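PDB 7A56: envelopment polyprotein from Bovine Schmallenberg virus BH80/Germany/2011, which is the precursor of the viral envelope glycoproteins, its Gc part acting as a class II fusion protein that probably merges viral and host membranes during entry. Local coordinates for residues A[106-112]-A[196-202]. Numbering follows the deposited sequence.
With PO4 (phosphate ion), chain J.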
loop_
_atom_site.group_PDB
_atom_site.type_symbol
_atom_site.label_atom_id
_atom_site.label_comp_id
_atom_site.label_asym_id
_atom_site.label_seq_id
_atom_site.Cartn_x
_atom_site.Cartn_y
_atom_site.Cartn_z
ATOM N N VAL A 106 13.756 9.202 20.588
ATOM C CA VAL A 106 13.720 8.477 19.287
ATOM C C VAL A 106 14.523 9.329 18.299
ATOM O O VAL A 106 14.038 10.290 17.701
ATOM C CB VAL A 106 12.297 8.190 18.834
ATOM C CG1 VAL A 106 12.273 7.298 17.523
ATOM C CG2 VAL A 106 11.514 7.500 19.948
ATOM N N ARG A 107 15.806 9.012 18.168
ATOM C CA ARG A 107 16.690 9.924 17.473
ATOM C C ARG A 107 16.484 9.880 15.957
ATOM O O ARG A 107 16.617 10.902 15.303
ATOM C CB ARG A 107 18.143 9.622 17.804
ATOM C CG ARG A 107 19.103 10.594 17.074
ATOM C CD ARG A 107 20.447 10.684 17.704
ATOM N NE ARG A 107 21.377 11.352 16.803
ATOM C CZ ARG A 107 21.532 12.664 16.663
ATOM N NH1 ARG A 107 20.805 13.542 17.386
ATOM N NH2 ARG A 107 22.446 13.095 15.776
ATOM N N ARG A 108 16.163 8.725 15.402
ATOM C CA ARG A 108 15.922 8.695 13.949
ATOM C C ARG A 108 14.839 7.684 13.628
ATOM O O ARG A 108 14.800 6.584 14.193
ATOM C CB ARG A 108 17.226 8.393 13.209
ATOM C CG ARG A 108 17.030 8.238 11.658
ATOM C CD ARG A 108 18.427 8.012 11.000
ATOM N NE ARG A 108 18.939 6.680 11.350
ATOM C CZ ARG A 108 19.999 6.447 12.123
ATOM N NH1 ARG A 108 20.694 7.458 12.625
ATOM N NH2 ARG A 108 20.368 5.189 12.375
ATOM N N VAL A 109 13.902 8.083 12.763
ATOM C CA VAL A 109 12.965 7.152 12.148
ATOM C C VAL A 109 12.892 7.540 10.677
ATOM O O VAL A 109 12.495 8.669 10.358
ATOM C CB VAL A 109 11.550 7.214 12.729
ATOM C CG1 VAL A 109 10.673 6.293 11.904
ATOM C CG2 VAL A 109 11.499 6.788 14.257
ATOM N N ILE A 110 13.251 6.620 9.794
ATOM C CA ILE A 110 13.006 6.830 8.342
ATOM C C ILE A 110 12.716 5.485 7.693
ATOM O O ILE A 110 13.109 4.434 8.208
ATOM C CB ILE A 110 14.185 7.455 7.600
ATOM C CG1 ILE A 110 15.362 6.527 7.713
ATOM C CG2 ILE A 110 14.524 8.835 8.122
ATOM C CD1 ILE A 110 16.306 6.731 6.590
ATOM N N ASN A 111 12.005 5.507 6.557
ATOM C CA ASN A 111 11.914 4.289 5.769
ATOM C C ASN A 111 12.850 4.463 4.561
ATOM O O ASN A 111 13.171 5.583 4.156
ATOM C CB ASN A 111 10.459 3.984 5.321
ATOM C CG ASN A 111 9.608 3.295 6.416
ATOM O OD1 ASN A 111 10.136 2.626 7.288
ATOM N ND2 ASN A 111 8.295 3.422 6.317
ATOM N N LYS A 112 13.358 3.362 4.035
ATOM C CA LYS A 112 14.276 3.521 2.899
ATOM C C LYS A 112 14.213 2.284 2.033
ATOM O O LYS A 112 13.886 1.189 2.515
ATOM C CB LYS A 112 15.731 3.748 3.348
ATOM C CG LYS A 112 16.340 2.616 4.102
ATOM C CD LYS A 112 17.755 3.000 4.634
ATOM C CE LYS A 112 18.338 1.898 5.538
ATOM N NZ LYS A 112 19.630 2.278 6.214
ATOM N N GLU A 196 11.542 -2.521 1.275
ATOM C CA GLU A 196 11.831 -1.335 2.054
ATOM C C GLU A 196 12.103 -1.769 3.487
ATOM O O GLU A 196 11.733 -2.869 3.886
ATOM C CB GLU A 196 10.672 -0.329 2.011
ATOM C CG GLU A 196 9.357 -0.775 2.718
ATOM C CD GLU A 196 8.319 0.366 2.735
ATOM O OE1 GLU A 196 7.759 0.667 1.669
ATOM O OE2 GLU A 196 8.061 0.989 3.792
ATOM N N GLN A 197 12.816 -0.935 4.225
ATOM C CA GLN A 197 13.113 -1.267 5.625
ATOM C C GLN A 197 13.016 -0.011 6.469
ATOM O O GLN A 197 13.199 1.105 5.980
ATOM C CB GLN A 197 14.502 -1.931 5.749
ATOM C CG GLN A 197 15.659 -1.050 5.320
ATOM C CD GLN A 197 16.930 -1.853 5.276
ATOM O OE1 GLN A 197 17.086 -2.714 4.402
ATOM N NE2 GLN A 197 17.830 -1.625 6.241
ATOM N N LYS A 198 12.692 -0.204 7.752
ATOM C CA LYS A 198 12.761 0.869 8.721
ATOM C C LYS A 198 14.182 1.037 9.214
ATOM O O LYS A 198 14.942 0.070 9.333
ATOM C CB LYS A 198 11.873 0.545 9.938
ATOM C CG LYS A 198 10.476 0.203 9.529
ATOM C CD LYS A 198 9.665 -0.105 10.740
ATOM C CE LYS A 198 8.315 -0.541 10.257
ATOM N NZ LYS A 198 8.271 -2.069 9.945
ATOM N N ASP A 199 14.548 2.284 9.494
ATOM C CA ASP A 199 15.823 2.604 10.112
ATOM C C ASP A 199 15.504 3.439 11.361
ATOM O O ASP A 199 15.121 4.613 11.235
ATOM C CB ASP A 199 16.692 3.355 9.093
ATOM C CG ASP A 199 18.044 3.807 9.662
ATOM O OD1 ASP A 199 18.386 3.483 10.817
ATOM O OD2 ASP A 199 18.785 4.498 8.931
ATOM N N VAL A 200 15.625 2.825 12.551
ATOM C CA VAL A 200 15.185 3.445 13.809
ATOM C C VAL A 200 16.357 3.438 14.772
ATOM O O VAL A 200 16.991 2.391 15.000
ATOM C CB VAL A 200 13.959 2.733 14.433
ATOM C CG1 VAL A 200 13.565 3.352 15.805
ATOM C CG2 VAL A 200 12.785 2.794 13.482
ATOM N N GLU A 201 16.650 4.607 15.329
ATOM C CA GLU A 201 17.663 4.717 16.352
ATOM C C GLU A 201 17.037 5.343 17.579
ATOM O O GLU A 201 16.340 6.366 17.487
ATOM C CB GLU A 201 18.835 5.549 15.838
ATOM C CG GLU A 201 19.973 5.753 16.897
ATOM C CD GLU A 201 20.989 6.780 16.399
ATOM O OE1 GLU A 201 20.566 7.781 15.777
ATOM O OE2 GLU A 201 22.191 6.573 16.592
ATOM N N VAL A 202 17.367 4.788 18.746
ATOM C CA VAL A 202 16.791 5.282 20.000
ATOM C C VAL A 202 17.919 5.518 20.983
ATOM O O VAL A 202 18.954 4.847 20.928
ATOM C CB VAL A 202 15.766 4.297 20.601
ATOM C CG1 VAL A 202 14.632 4.048 19.611
ATOM C CG2 VAL A 202 16.446 3.020 21.025
HETATM P P PO4 J . 21.055 -3.732 7.099
HETATM O O1 PO4 J . 20.979 -2.367 6.471
HETATM O O2 PO4 J . 21.855 -4.655 6.189
HETATM O O3 PO4 J . 19.686 -4.327 7.336
HETATM O O4 PO4 J . 21.721 -3.618 8.449
HETATM O O HOH W 1 23.394 5.277 13.659
HETATM O O HOH W 2 9.442 -0.017 6.064
#
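E196 and N111 meet through a water that donates a hydrogen bond to OE2 of E196 and a weak one to OD1 of N111; the other carboxylate oxygen, OE1, accepts from the backbone N atoms of S237 and M238, and ND2 of N111 is hydrogen-bonded to the S237 hydroxyl, OG. At Q197 the two strands join in a reciprocal pair of backbone hydrogen bonds with K112, and CG of Q197 lies 3.9 Å from CG of K112. Q197 NE2 donates to O1 of a phosphate, probably from the crystallisation liquor, at 3.2 Å, while its OE1 accepts from K398 of the second subunit, which also binds that phosphate. K198 runs beside N111, its CG 3.3 Å from N111 OD1, and sends NZ on to the carbonyl of I233. Strands 98-134 and 197-206 pair here antiparallel, within the beta-rich body of a class II fusion protein. D199 OD1 accepts a salt-bridging hydrogen bond from NH2 of R108 at 3.0 Å, in the guanidinium plane, the bend at chi3 of R108 (70°) turning that group back toward it; OD2 has a longer salt bridge to K112 NZ. V200 packs CG2 against CG2 of V109 on the sheet face that also carries N111 and K198, opposite to R108 and D199. At E201 a classic beta bulge lets one carbonyl accept from N of R108 and, weakly, N of R107. E201 CB lies over a guanidinium face of R108, and OE1, 3.2 Å from R108 NH1 but well out of plane, pairs by charge alone.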